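Local coordinates for protein polyisoprenyl-teichoic acid--peptidoglycan teichoic acid transferase TagV (PDB 6UF3) that belongs to the LytR-CpsA-Psr family of bacterial cell-envelope proteins and is built around a central mixed beta-sheet flanked by helices, at residues P5-M11 with L28-D34; T39-L43 with T252-H256; D89-V94 with N194-I199; L84-I88 with H256-T260. Numbering follows the deposited sequence.

Interaction 1: P5-M11 with L28-D34; sequences PFSILFM and LIVVTLD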
loop_
_atom_site.group_PDB
_atom_site.type_symbol
_atom_site.label_atom_id
_atom_site.label_comp_id
_atom_site.label_asym_id
_atom_site.label_seq_id
_atom_site.Cartn_x
_atom_site.Cartn_y
_atom_site.Cartn_z
ATOM N N PRO A 5 6.066 -13.222 13.036
ATOM C CA PRO A 5 6.070 -12.449 11.787
ATOM C C PRO A 5 4.692 -12.432 11.143
ATOM O O PRO A 5 3.949 -13.415 11.203
ATOM C CB PRO A 5 7.076 -13.195 10.904
ATOM C CG PRO A 5 7.925 -13.967 11.863
ATOM C CD PRO A 5 7.041 -14.325 13.014
ATOM N N PHE A 6 4.361 -11.310 10.513
ATOM C CA PHE A 6 3.047 -11.198 9.884
ATOM C C PHE A 6 3.090 -10.159 8.769
ATOM O O PHE A 6 4.014 -9.361 8.668
ATOM C CB PHE A 6 1.974 -10.852 10.925
ATOM C CG PHE A 6 2.037 -9.441 11.415
ATOM C CD1 PHE A 6 2.954 -9.072 12.391
ATOM C CD2 PHE A 6 1.170 -8.480 10.925
ATOM C CE1 PHE A 6 3.004 -7.768 12.857
ATOM C CE2 PHE A 6 1.223 -7.177 11.380
ATOM C CZ PHE A 6 2.140 -6.820 12.346
ATOM N N SER A 7 2.062 -10.168 7.924
ATOM C CA SER A 7 2.009 -9.265 6.786
ATOM C C SER A 7 0.780 -8.355 6.858
ATOM O O SER A 7 -0.221 -8.687 7.491
ATOM C CB SER A 7 1.969 -10.057 5.473
ATOM O OG SER A 7 0.831 -10.917 5.504
ATOM N N ILE A 8 0.884 -7.199 6.202
ATOM C CA ILE A 8 -0.207 -6.235 6.055
ATOM C C ILE A 8 -0.346 -5.901 4.576
ATOM O O ILE A 8 0.649 -5.614 3.904
ATOM C CB ILE A 8 0.038 -4.937 6.845
ATOM C CG1 ILE A 8 0.448 -5.219 8.288
ATOM C CG2 ILE A 8 -1.222 -4.050 6.796
ATOM C CD1 ILE A 8 0.878 -3.960 9.034
ATOM N N LEU A 9 -1.578 -5.938 4.065
ATOM C CA LEU A 9 -1.878 -5.394 2.744
ATOM C C LEU A 9 -2.573 -4.050 2.917
ATOM O O LEU A 9 -3.621 -3.965 3.574
ATOM C CB LEU A 9 -2.767 -6.342 1.928
ATOM C CG LEU A 9 -3.305 -5.756 0.603
ATOM C CD1 LEU A 9 -2.181 -5.418 -0.387
ATOM C CD2 LEU A 9 -4.324 -6.720 -0.068
ATOM N N PHE A 10 -1.999 -3.016 2.315
ATOM C CA PHE A 10 -2.568 -1.679 2.275
ATOM C C PHE A 10 -3.229 -1.477 0.920
ATOM O O PHE A 10 -2.578 -1.616 -0.118
ATOM C CB PHE A 10 -1.480 -0.619 2.481
ATOM C CG PHE A 10 -0.866 -0.626 3.857
ATOM C CD1 PHE A 10 0.231 -1.433 4.135
ATOM C CD2 PHE A 10 -1.370 0.190 4.859
ATOM C CE1 PHE A 10 0.806 -1.437 5.401
ATOM C CE2 PHE A 10 -0.810 0.181 6.122
ATOM C CZ PHE A 10 0.286 -0.627 6.385
ATOM N N MET A 11 -4.520 -1.159 0.938
ATOM C CA MET A 11 -5.325 -0.937 -0.259
ATOM C C MET A 11 -5.779 0.516 -0.265
ATOM O O MET A 11 -6.385 0.986 0.707
ATOM C CB MET A 11 -6.528 -1.885 -0.285
ATOM C CG MET A 11 -6.140 -3.340 -0.505
ATOM S SD MET A 11 -7.469 -4.500 -0.064
ATOM C CE MET A 11 -7.278 -4.554 1.721
ATOM N N LEU A 28 -1.764 -0.755 -4.050
ATOM C CA LEU A 28 -1.613 -2.046 -3.380
ATOM C C LEU A 28 -0.190 -2.150 -2.863
ATOM O O LEU A 28 0.740 -2.285 -3.663
ATOM C CB LEU A 28 -1.880 -3.213 -4.326
ATOM C CG LEU A 28 -3.320 -3.404 -4.817
ATOM C CD1 LEU A 28 -3.323 -4.528 -5.827
ATOM C CD2 LEU A 28 -4.287 -3.699 -3.690
ATOM N N ILE A 29 -0.019 -2.123 -1.543
ATOM C CA ILE A 29 1.310 -2.225 -0.946
ATOM C C ILE A 29 1.289 -3.294 0.134
ATOM O O ILE A 29 0.456 -3.249 1.040
ATOM C CB ILE A 29 1.771 -0.885 -0.354
ATOM C CG1 ILE A 29 1.802 0.195 -1.436
ATOM C CG2 ILE A 29 3.165 -1.061 0.264
ATOM C CD1 ILE A 29 1.935 1.618 -0.907
ATOM N N VAL A 30 2.224 -4.235 0.059
ATOM C CA VAL A 30 2.372 -5.289 1.054
ATOM C C VAL A 30 3.587 -4.967 1.912
ATOM O O VAL A 30 4.655 -4.639 1.383
ATOM C CB VAL A 30 2.535 -6.660 0.384
ATOM C CG1 VAL A 30 2.923 -7.718 1.396
ATOM C CG2 VAL A 30 1.211 -7.038 -0.300
ATOM N N VAL A 31 3.421 -5.051 3.230
ATOM C CA VAL A 31 4.534 -4.933 4.174
ATOM C C VAL A 31 4.600 -6.231 4.963
ATOM O O VAL A 31 3.571 -6.717 5.444
ATOM C CB VAL A 31 4.355 -3.726 5.115
ATOM C CG1 VAL A 31 5.455 -3.701 6.189
ATOM C CG2 VAL A 31 4.346 -2.430 4.322
ATOM N N THR A 32 5.795 -6.811 5.080
ATOM C CA THR A 32 5.995 -7.957 5.956
ATOM C C THR A 32 6.843 -7.517 7.148
ATOM O O THR A 32 7.728 -6.671 7.010
ATOM C CB THR A 32 6.634 -9.151 5.225
ATOM O OG1 THR A 32 7.858 -8.754 4.598
ATOM C CG2 THR A 32 5.696 -9.674 4.131
ATOM N N LEU A 33 6.538 -8.058 8.316
ATOM C CA LEU A 33 7.157 -7.619 9.564
ATOM C C LEU A 33 7.665 -8.829 10.332
ATOM O O LEU A 33 6.979 -9.853 10.441
ATOM C CB LEU A 33 6.157 -6.819 10.425
ATOM C CG LEU A 33 5.568 -5.523 9.851
ATOM C CD1 LEU A 33 4.256 -5.794 9.093
ATOM C CD2 LEU A 33 5.322 -4.509 10.946
ATOM N N ASP A 34 8.890 -8.709 10.858
ATOM C CA ASP A 34 9.460 -9.704 11.758
ATOM C C ASP A 34 9.722 -8.958 13.059
ATOM O O ASP A 34 10.802 -8.355 13.240
ATOM C CB ASP A 34 10.729 -10.321 11.171
ATOM C CG ASP A 34 11.293 -11.436 12.028
ATOM O OD1 ASP A 34 10.717 -11.735 13.097
ATOM O OD2 ASP A 34 12.331 -12.007 11.636
#
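Leu33 lays its CD1 methyl over one face of the Phe6 ring, 4.2 Å from the ring centroid and 21° off the normal, a CH-pi contact. Leu33 CD1 also lies 3.8 Å from Ile8 CD1. These residues belong to an antiparallel hairpin whose axes run 4.7 Å apart at 163°. Three hydrogen-bonded pairs, Phe6-Leu33 (Phe6 N to Leu33 O 3.0 Å), Ile8-Val31 (Ile8 N to Val31 O 2.8 Å) and Phe10-Ile29 (Phe10 N to Ile29 O 2.8 Å), alternate along its ladder with the non-hydrogen-bonded pairs Ser7-Thr32, Leu9-Val30 and Met11-Leu28.

One sheet face carries Phe6, Ile8, Phe10, Ile29, Val31 and Leu33; there Phe10 CE1 meets Val31 CG2 at 3.8 Å, and Leu168 of helix 158-177 touches Phe10, Ile29 and Val31. The other face has Leu9 CD1 against Val30 CG2 (3.8 Å) and Met11 CG against Leu28 CD2 (3.7 Å), with Ser7 OG bonded to Pro87 O and Thr32 OG1 to His256. The ladder satisfies the backbone of every second residue; Ser7, Leu9 and Met11 bond to strand 90-94, and Val30 and Thr32 to strand 39-44, while mainly apolar side chains allow both faces of this central hairpin to be largely buried.

Interaction 2: T39-L43 with T252-H256; sequences TMKML and TLQEH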
loop_
_atom_site.group_PDB
_atom_site.type_symbol
_atom_site.label_atom_id
_atom_site.label_comp_id
_atom_site.label_asym_id
_atom_site.label_seq_id
_atom_site.Cartn_x
_atom_site.Cartn_y
_atom_site.Cartn_z
ATOM N N THR A 39 12.409 -6.043 11.979
ATOM C CA THR A 39 12.672 -5.829 10.559
ATOM C C THR A 39 11.367 -5.735 9.777
ATOM O O THR A 39 10.313 -6.185 10.238
ATOM C CB THR A 39 13.549 -6.940 9.958
ATOM O OG1 THR A 39 12.918 -8.212 10.141
ATOM C CG2 THR A 39 14.929 -6.952 10.634
ATOM N N MET A 40 11.469 -5.127 8.588
ATOM C CA MET A 40 10.351 -4.937 7.663
ATOM C C MET A 40 10.803 -5.093 6.218
ATOM O O MET A 40 11.921 -4.731 5.853
ATOM C CB MET A 40 9.725 -3.536 7.765
ATOM C CG MET A 40 8.961 -3.219 9.021
ATOM S SD MET A 40 7.984 -1.717 8.736
ATOM C CE MET A 40 7.854 -1.124 10.427
ATOM N N LYS A 41 9.882 -5.574 5.377
ATOM C CA LYS A 41 10.054 -5.553 3.931
ATOM C C LYS A 41 8.803 -4.946 3.315
ATOM O O LYS A 41 7.734 -4.969 3.929
ATOM C CB LYS A 41 10.305 -6.954 3.362
ATOM C CG LYS A 41 11.499 -7.627 4.013
ATOM C CD LYS A 41 12.018 -8.820 3.214
ATOM C CE LYS A 41 13.121 -9.527 3.966
ATOM N NZ LYS A 41 14.352 -8.700 4.122
ATOM N N MET A 42 8.954 -4.367 2.119
ATOM C CA MET A 42 7.857 -3.651 1.472
ATOM C C MET A 42 7.870 -3.905 -0.027
ATOM O O MET A 42 8.934 -3.952 -0.643
ATOM C CB MET A 42 7.931 -2.130 1.740
ATOM C CG MET A 42 6.754 -1.347 1.112
ATOM S SD MET A 42 6.801 0.440 1.353
ATOM C CE MET A 42 6.736 0.539 3.142
ATOM N N LEU A 43 6.674 -4.058 -0.606
ATOM C CA LEU A 43 6.519 -4.333 -2.024
ATOM C C LEU A 43 5.236 -3.676 -2.522
ATOM O O LEU A 43 4.169 -3.960 -1.983
ATOM C CB LEU A 43 6.468 -5.849 -2.235
ATOM C CG LEU A 43 6.078 -6.472 -3.569
ATOM C CD1 LEU A 43 7.243 -6.390 -4.547
ATOM C CD2 LEU A 43 5.663 -7.901 -3.327
ATOM N N THR A 252 11.712 -14.600 -0.831
ATOM C CA THR A 252 12.203 -13.607 0.123
ATOM C C THR A 252 11.150 -13.279 1.173
ATOM O O THR A 252 11.447 -13.233 2.376
ATOM C CB THR A 252 12.630 -12.348 -0.629
ATOM O OG1 THR A 252 13.669 -12.698 -1.552
ATOM C CG2 THR A 252 13.158 -11.288 0.342
ATOM N N LEU A 253 9.908 -13.056 0.734
ATOM C CA LEU A 253 8.827 -12.752 1.674
ATOM C C LEU A 253 8.507 -13.954 2.557
ATOM O O LEU A 253 8.273 -13.806 3.762
ATOM C CB LEU A 253 7.579 -12.303 0.912
ATOM C CG LEU A 253 7.714 -10.988 0.149
ATOM C CD1 LEU A 253 6.434 -10.633 -0.571
ATOM C CD2 LEU A 253 8.152 -9.855 1.087
ATOM N N GLN A 254 8.489 -15.151 1.968
ATOM C CA GLN A 254 8.283 -16.377 2.732
ATOM C C GLN A 254 9.333 -16.544 3.819
ATOM O O GLN A 254 9.007 -16.868 4.968
ATOM C CB GLN A 254 8.305 -17.578 1.786
ATOM C CG GLN A 254 7.066 -17.661 0.931
ATOM C CD GLN A 254 7.254 -18.538 -0.283
ATOM O OE1 GLN A 254 8.328 -19.123 -0.500
ATOM N NE2 GLN A 254 6.198 -18.657 -1.083
ATOM N N GLU A 255 10.609 -16.347 3.469
ATOM C CA GLU A 255 11.665 -16.459 4.469
ATOM C C GLU A 255 11.489 -15.416 5.561
ATOM O O GLU A 255 11.666 -15.720 6.749
ATOM C CB GLU A 255 13.037 -16.329 3.805
ATOM N N HIS A 256 11.127 -14.186 5.186
ATOM C CA HIS A 256 10.940 -13.155 6.201
ATOM C C HIS A 256 9.811 -13.530 7.151
ATOM O O HIS A 256 9.900 -13.291 8.360
ATOM C CB HIS A 256 10.668 -11.807 5.543
ATOM C CG HIS A 256 10.762 -10.648 6.490
ATOM N ND1 HIS A 256 9.806 -9.657 6.555
ATOM C CD2 HIS A 256 11.691 -10.335 7.423
ATOM C CE1 HIS A 256 10.150 -8.775 7.475
ATOM N NE2 HIS A 256 11.290 -9.164 8.018
#
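Every second residue of strand 39-43 directs its CB at helix 252-256: Thr39, Lys41 and Leu43 face it, whereas Met40 and Met42 point away. Lys41 leaves the backbone in the m rotamer and stays extended through chi2 and chi3 (both t), so that its aliphatic chain runs across the His256 imidazole. Its CG lies 3.9 Å from the His256 ring centroid, 19° off the normal, a CH-pi contact, and Lys41 CE is 3.6 Å from His256 CG. Only at chi4 (m) does the chain bend, and NZ forms a salt bridge with Asp220.

His256, with chi1 near t, reaches the strand with its ring edge: NE2 is hydrogen-bonded to Thr39 OG1 at 2.8 Å, while ND1 pairs with Thr32 on the adjacent strand. Thr39 adopts p, which places its hydroxyl near the plane of that ring. Farther along, Leu253 (m, t) and Leu43 (t, p) bring Leu253 CD1 to 4.0 Å from Leu43 CD2.

The short axes approach to 9.9 Å at 154°, nearly antiparallel. With Met42 packed against helix 158-177 on the opposite sheet face, this is the geometry of a three-layer alpha-beta-alpha sandwich.

Interaction 3: D89-V94 with N194-I199; sequences DKYVTV and NVETNI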
loop_
_atom_site.group_PDB
_atom_site.type_symbol
_atom_site.label_atom_id
_atom_site.label_comp_id
_atom_site.label_asym_id
_atom_site.label_seq_id
_atom_site.Cartn_x
_atom_site.Cartn_y
_atom_site.Cartn_z
ATOM N N ASP A 89 -2.030 -11.396 6.693
ATOM C CA ASP A 89 -2.657 -11.495 8.005
ATOM C C ASP A 89 -3.555 -10.301 8.307
ATOM O O ASP A 89 -4.638 -10.466 8.884
ATOM C CB ASP A 89 -1.564 -11.639 9.073
ATOM C CG ASP A 89 -0.659 -12.829 8.799
ATOM O OD1 ASP A 89 -1.127 -13.984 8.937
ATOM O OD2 ASP A 89 0.500 -12.616 8.398
ATOM N N LYS A 90 -3.116 -9.097 7.948
ATOM C CA LYS A 90 -3.819 -7.865 8.277
ATOM C C LYS A 90 -4.069 -7.073 7.006
ATOM O O LYS A 90 -3.312 -7.168 6.037
ATOM C CB LYS A 90 -3.011 -6.983 9.268
ATOM C CG LYS A 90 -2.755 -7.645 10.600
ATOM C CD LYS A 90 -4.078 -7.869 11.352
ATOM C CE LYS A 90 -3.820 -8.276 12.793
ATOM N NZ LYS A 90 -5.056 -8.450 13.613
ATOM N N TYR A 91 -5.130 -6.273 7.021
ATOM C CA TYR A 91 -5.442 -5.405 5.898
ATOM C C TYR A 91 -5.798 -4.021 6.418
ATOM O O TYR A 91 -6.304 -3.858 7.533
ATOM C CB TYR A 91 -6.599 -5.959 5.021
ATOM C CG TYR A 91 -7.889 -6.153 5.777
ATOM C CD1 TYR A 91 -8.805 -5.118 5.912
ATOM C CD2 TYR A 91 -8.180 -7.369 6.374
ATOM C CE1 TYR A 91 -9.978 -5.294 6.622
ATOM C CE2 TYR A 91 -9.351 -7.554 7.077
ATOM C CZ TYR A 91 -10.235 -6.516 7.203
ATOM O OH TYR A 91 -11.391 -6.715 7.912
ATOM N N VAL A 92 -5.504 -3.028 5.588
ATOM C CA VAL A 92 -5.886 -1.640 5.809
ATOM C C VAL A 92 -6.425 -1.128 4.483
ATOM O O VAL A 92 -5.712 -1.168 3.478
ATOM C CB VAL A 92 -4.695 -0.776 6.258
ATOM C CG1 VAL A 92 -5.108 0.694 6.334
ATOM C CG2 VAL A 92 -4.150 -1.266 7.591
ATOM N N THR A 93 -7.669 -0.663 4.462
ATOM C CA THR A 93 -8.245 -0.062 3.265
ATOM C C THR A 93 -8.525 1.406 3.546
ATOM O O THR A 93 -9.026 1.751 4.622
ATOM C CB THR A 93 -9.550 -0.752 2.833
ATOM O OG1 THR A 93 -9.358 -2.167 2.747
ATOM C CG2 THR A 93 -10.004 -0.236 1.467
ATOM N N VAL A 94 -8.213 2.268 2.583
ATOM C CA VAL A 94 -8.531 3.684 2.729
ATOM C C VAL A 94 -9.029 4.232 1.397
ATOM O O VAL A 94 -8.473 3.915 0.338
ATOM C CB VAL A 94 -7.314 4.461 3.279
ATOM C CG1 VAL A 94 -6.218 4.686 2.222
ATOM C CG2 VAL A 94 -7.758 5.728 3.911
ATOM N N ASN A 194 -11.370 6.245 10.289
ATOM C CA ASN A 194 -11.966 6.246 8.958
ATOM C C ASN A 194 -11.192 5.361 7.979
ATOM O O ASN A 194 -11.180 5.616 6.773
ATOM C CB ASN A 194 -12.107 7.680 8.443
ATOM C CG ASN A 194 -13.189 8.469 9.195
ATOM O OD1 ASN A 194 -14.341 8.032 9.294
ATOM N ND2 ASN A 194 -12.815 9.628 9.736
ATOM N N VAL A 195 -10.559 4.304 8.484
ATOM C CA VAL A 195 -9.967 3.267 7.653
ATOM C C VAL A 195 -10.653 1.950 7.986
ATOM O O VAL A 195 -11.084 1.720 9.122
ATOM C CB VAL A 195 -8.434 3.155 7.844
ATOM C CG1 VAL A 195 -7.809 4.534 7.900
ATOM C CG2 VAL A 195 -8.095 2.381 9.107
ATOM N N GLU A 196 -10.769 1.091 6.980
ATOM C CA GLU A 196 -11.270 -0.260 7.174
ATOM C C GLU A 196 -10.079 -1.158 7.493
ATOM O O GLU A 196 -9.116 -1.204 6.720
ATOM C CB GLU A 196 -12.003 -0.739 5.924
ATOM C CG GLU A 196 -12.864 -1.954 6.135
ATOM C CD GLU A 196 -13.511 -2.418 4.849
ATOM O OE1 GLU A 196 -13.004 -2.058 3.765
ATOM O OE2 GLU A 196 -14.524 -3.138 4.924
ATOM N N THR A 197 -10.130 -1.858 8.628
ATOM C CA THR A 197 -8.956 -2.627 9.039
ATOM C C THR A 197 -9.328 -3.659 10.096
ATOM O O THR A 197 -10.295 -3.486 10.844
ATOM C CB THR A 197 -7.859 -1.712 9.586
ATOM O OG1 THR A 197 -6.667 -2.474 9.847
ATOM C CG2 THR A 197 -8.321 -1.036 10.885
ATOM N N ASN A 198 -8.533 -4.731 10.150
ATOM C CA ASN A 198 -8.601 -5.699 11.235
ATOM C C ASN A 198 -7.410 -5.583 12.181
ATOM O O ASN A 198 -7.166 -6.499 12.971
ATOM C CB ASN A 198 -8.712 -7.129 10.695
ATOM C CG ASN A 198 -7.450 -7.602 10.001
ATOM O OD1 ASN A 198 -6.671 -6.807 9.475
ATOM N ND2 ASN A 198 -7.257 -8.918 9.969
ATOM N N ILE A 199 -6.673 -4.476 12.115
ATOM C CA ILE A 199 -5.653 -4.153 13.103
ATOM C C ILE A 199 -6.343 -3.425 14.244
ATOM O O ILE A 199 -7.033 -2.430 14.015
ATOM C CB ILE A 199 -4.541 -3.282 12.502
ATOM C CG1 ILE A 199 -3.897 -3.996 11.312
ATOM C CG2 ILE A 199 -3.497 -2.928 13.580
ATOM C CD1 ILE A 199 -2.812 -3.145 10.641
#
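A short antiparallel bridge adds 196-197 as the outermost strand on one side of the central sheet, beside strand 90-94. Two bonds define it, Thr93 N to Glu196 O at 2.7 Å and Glu196 N to Thr93 O at 3.0 Å.

Val92 is the bump between two neighbours: its CG1 faces Val195 CB at 4.4 Å, and its CG2 lies 3.8 Å from Ile199 CD1. The Ile199 side chain also reaches back along the strand, with CG1 3.7 Å from Lys90 CB. Beyond the bridge, the Asn198 carboxamide fills the gap left as the segments diverge. The bulky Tyr91 ring packs against it, with Tyr91 CE2 3.5 Å from Asn198 CG and Asn198 OD1 over one ring face; that OD1 also accepts Tyr91 N (2.9 Å). Lys90 NZ closes the end on Asn198 O at 2.9 Å and forms a salt bridge with Glu203.

The bend at this end is an ST turn: Thr197 OG1 accepts Ile199 N at 3.0 Å and donates to Tyr91 O at 2.7 Å.

Interaction 4: L84-I88 with H256-T260; sequences LQIPI and HLDYT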
loop_
_atom_site.group_PDB
_atom_site.type_symbol
_atom_site.label_atom_id
_atom_site.label_comp_id
_atom_site.label_asym_id
_atom_site.label_seq_id
_atom_site.Cartn_x
_atom_site.Cartn_y
_atom_site.Cartn_z
ATOM N N LEU A 84 1.560 -13.655 -4.404
ATOM C CA LEU A 84 2.817 -13.624 -3.662
ATOM C C LEU A 84 3.103 -14.917 -2.918
ATOM O O LEU A 84 4.193 -15.048 -2.341
ATOM C CB LEU A 84 2.817 -12.463 -2.654
ATOM C CG LEU A 84 2.695 -11.065 -3.259
ATOM C CD1 LEU A 84 2.657 -9.956 -2.181
ATOM C CD2 LEU A 84 3.794 -10.822 -4.282
ATOM N N GLN A 85 2.149 -15.850 -2.897
ATOM C CA GLN A 85 2.302 -17.130 -2.212
ATOM C C GLN A 85 2.711 -16.920 -0.757
ATOM O O GLN A 85 3.593 -17.591 -0.227
ATOM C CB GLN A 85 3.287 -18.036 -2.950
ATOM C CG GLN A 85 2.704 -18.604 -4.220
ATOM C CD GLN A 85 1.572 -19.568 -3.948
ATOM O OE1 GLN A 85 1.793 -20.676 -3.460
ATOM N NE2 GLN A 85 0.353 -19.156 -4.270
ATOM N N ILE A 86 2.057 -15.957 -0.116
ATOM C CA ILE A 86 2.196 -15.729 1.324
ATOM C C ILE A 86 0.815 -15.470 1.897
ATOM O O ILE A 86 -0.109 -15.070 1.179
ATOM C CB ILE A 86 3.136 -14.548 1.648
ATOM C CG1 ILE A 86 2.655 -13.244 0.993
ATOM C CG2 ILE A 86 4.586 -14.885 1.295
ATOM C CD1 ILE A 86 3.134 -11.979 1.723
ATOM N N PRO A 87 0.635 -15.713 3.188
ATOM C CA PRO A 87 -0.601 -15.274 3.836
ATOM C C PRO A 87 -0.584 -13.774 4.070
ATOM O O PRO A 87 0.462 -13.172 4.328
ATOM C CB PRO A 87 -0.602 -16.051 5.158
ATOM C CG PRO A 87 0.808 -16.388 5.409
ATOM C CD PRO A 87 1.499 -16.495 4.088
ATOM N N ILE A 88 -1.769 -13.171 3.993
ATOM C CA ILE A 88 -1.966 -11.755 4.286
ATOM C C ILE A 88 -2.730 -11.706 5.606
ATOM O O ILE A 88 -3.938 -11.961 5.661
ATOM C CB ILE A 88 -2.723 -11.015 3.169
ATOM C CG1 ILE A 88 -1.869 -10.872 1.901
ATOM C CG2 ILE A 88 -3.221 -9.638 3.663
ATOM C CD1 ILE A 88 -0.542 -10.125 2.103
ATOM N N HIS A 256 11.127 -14.186 5.186
ATOM C CA HIS A 256 10.940 -13.155 6.201
ATOM C C HIS A 256 9.811 -13.530 7.151
ATOM O O HIS A 256 9.900 -13.291 8.360
ATOM C CB HIS A 256 10.668 -11.807 5.543
ATOM C CG HIS A 256 10.762 -10.648 6.490
ATOM N ND1 HIS A 256 9.806 -9.657 6.555
ATOM C CD2 HIS A 256 11.691 -10.335 7.423
ATOM C CE1 HIS A 256 10.150 -8.775 7.475
ATOM N NE2 HIS A 256 11.290 -9.164 8.018
ATOM N N LEU A 257 8.760 -14.159 6.628
ATOM C CA LEU A 257 7.601 -14.528 7.431
ATOM C C LEU A 257 7.736 -15.884 8.113
ATOM O O LEU A 257 6.825 -16.278 8.847
ATOM C CB LEU A 257 6.336 -14.526 6.558
ATOM C CG LEU A 257 5.859 -13.189 5.989
ATOM C CD1 LEU A 257 4.758 -13.410 4.940
ATOM C CD2 LEU A 257 5.318 -12.272 7.085
ATOM N N ASP A 258 8.843 -16.602 7.899
ATOM C CA ASP A 258 9.003 -17.967 8.409
ATOM C C ASP A 258 7.876 -18.869 7.908
ATOM O O ASP A 258 7.362 -19.719 8.638
ATOM C CB ASP A 258 9.079 -17.990 9.940
ATOM C CG ASP A 258 10.286 -17.242 10.477
ATOM O OD1 ASP A 258 11.313 -17.183 9.770
ATOM O OD2 ASP A 258 10.211 -16.717 11.610
ATOM N N TYR A 259 7.487 -18.679 6.650
ATOM C CA TYR A 259 6.383 -19.405 6.037
ATOM C C TYR A 259 6.914 -20.174 4.835
ATOM O O TYR A 259 7.556 -19.592 3.955
ATOM C CB TYR A 259 5.258 -18.437 5.624
ATOM C CG TYR A 259 4.126 -19.052 4.815
ATOM C CD1 TYR A 259 3.049 -19.671 5.445
ATOM C CD2 TYR A 259 4.127 -18.996 3.423
ATOM C CE1 TYR A 259 2.015 -20.226 4.710
ATOM C CE2 TYR A 259 3.097 -19.553 2.683
ATOM C CZ TYR A 259 2.045 -20.167 3.330
ATOM O OH TYR A 259 1.021 -20.719 2.590
ATOM N N THR A 260 6.665 -21.479 4.806
ATOM C CA THR A 260 7.056 -22.298 3.666
ATOM C C THR A 260 5.809 -22.709 2.901
ATOM O O THR A 260 4.901 -23.308 3.494
ATOM C CB THR A 260 7.839 -23.529 4.120
ATOM O OG1 THR A 260 6.936 -24.505 4.654
ATOM C CG2 THR A 260 8.858 -23.150 5.188
#
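His256, which opens the second segment in the last turn of its helix, is out of reach of 84-88; its ring nitrogens bond to Thr39 and Thr32. Leu257 follows with its CB toward the loop, and its CD1 packs 3.8 Å from Ile86 CB and 4.3 Å from Pro87 O. At Asp258 the chain leaves the helix with positive phi (57°), and two bonds back into the last turn make this a Schellman motif.

That reversal turns Tyr259 back to the loop that follows helix 72-84. With its chi1 at t, Pro87 lies over one face of the Tyr259 ring: Pro87 CD is 3.5 Å from the Tyr259 centroid and just 3° off the normal, an almost ideal CH-pi contact. Gln85 O approaches the same ring at its edge, 3.5 Å from Tyr259 CE2, while accepting a hydrogen bond from Gln254 of the helix.

Within these segments, then, the contact rests on apolar packing of Leu257 on Ile86 and on the CH-pi contact of Pro87 with Tyr259, with 210 Å² buried and the polar tie supplied by Gln254 just upstream.

From the N terminus, interaction 1 closes first, returning the chain after 16 intervening residues to form the hairpin of strands 6-13 and 25-34. Interaction 2 opens at the next strand, 39-44, and closes only near the C terminus, 208 residues later. Interaction 4 opens at 84-88 and ends on the same helix terminus, sharing His256 with interaction 2. Interaction 3 opens directly after it, at 89-94, and is nested inside the long loops of both. Strand 90-94 lies beside 6-13, and 39-44 beside 25-34, so the hairpin is central. Interaction 2 fastens helix 243-257 to strand 39-44 and interaction 4 its end to the loop before strand 90-94, while interaction 3 extends the sheet edge.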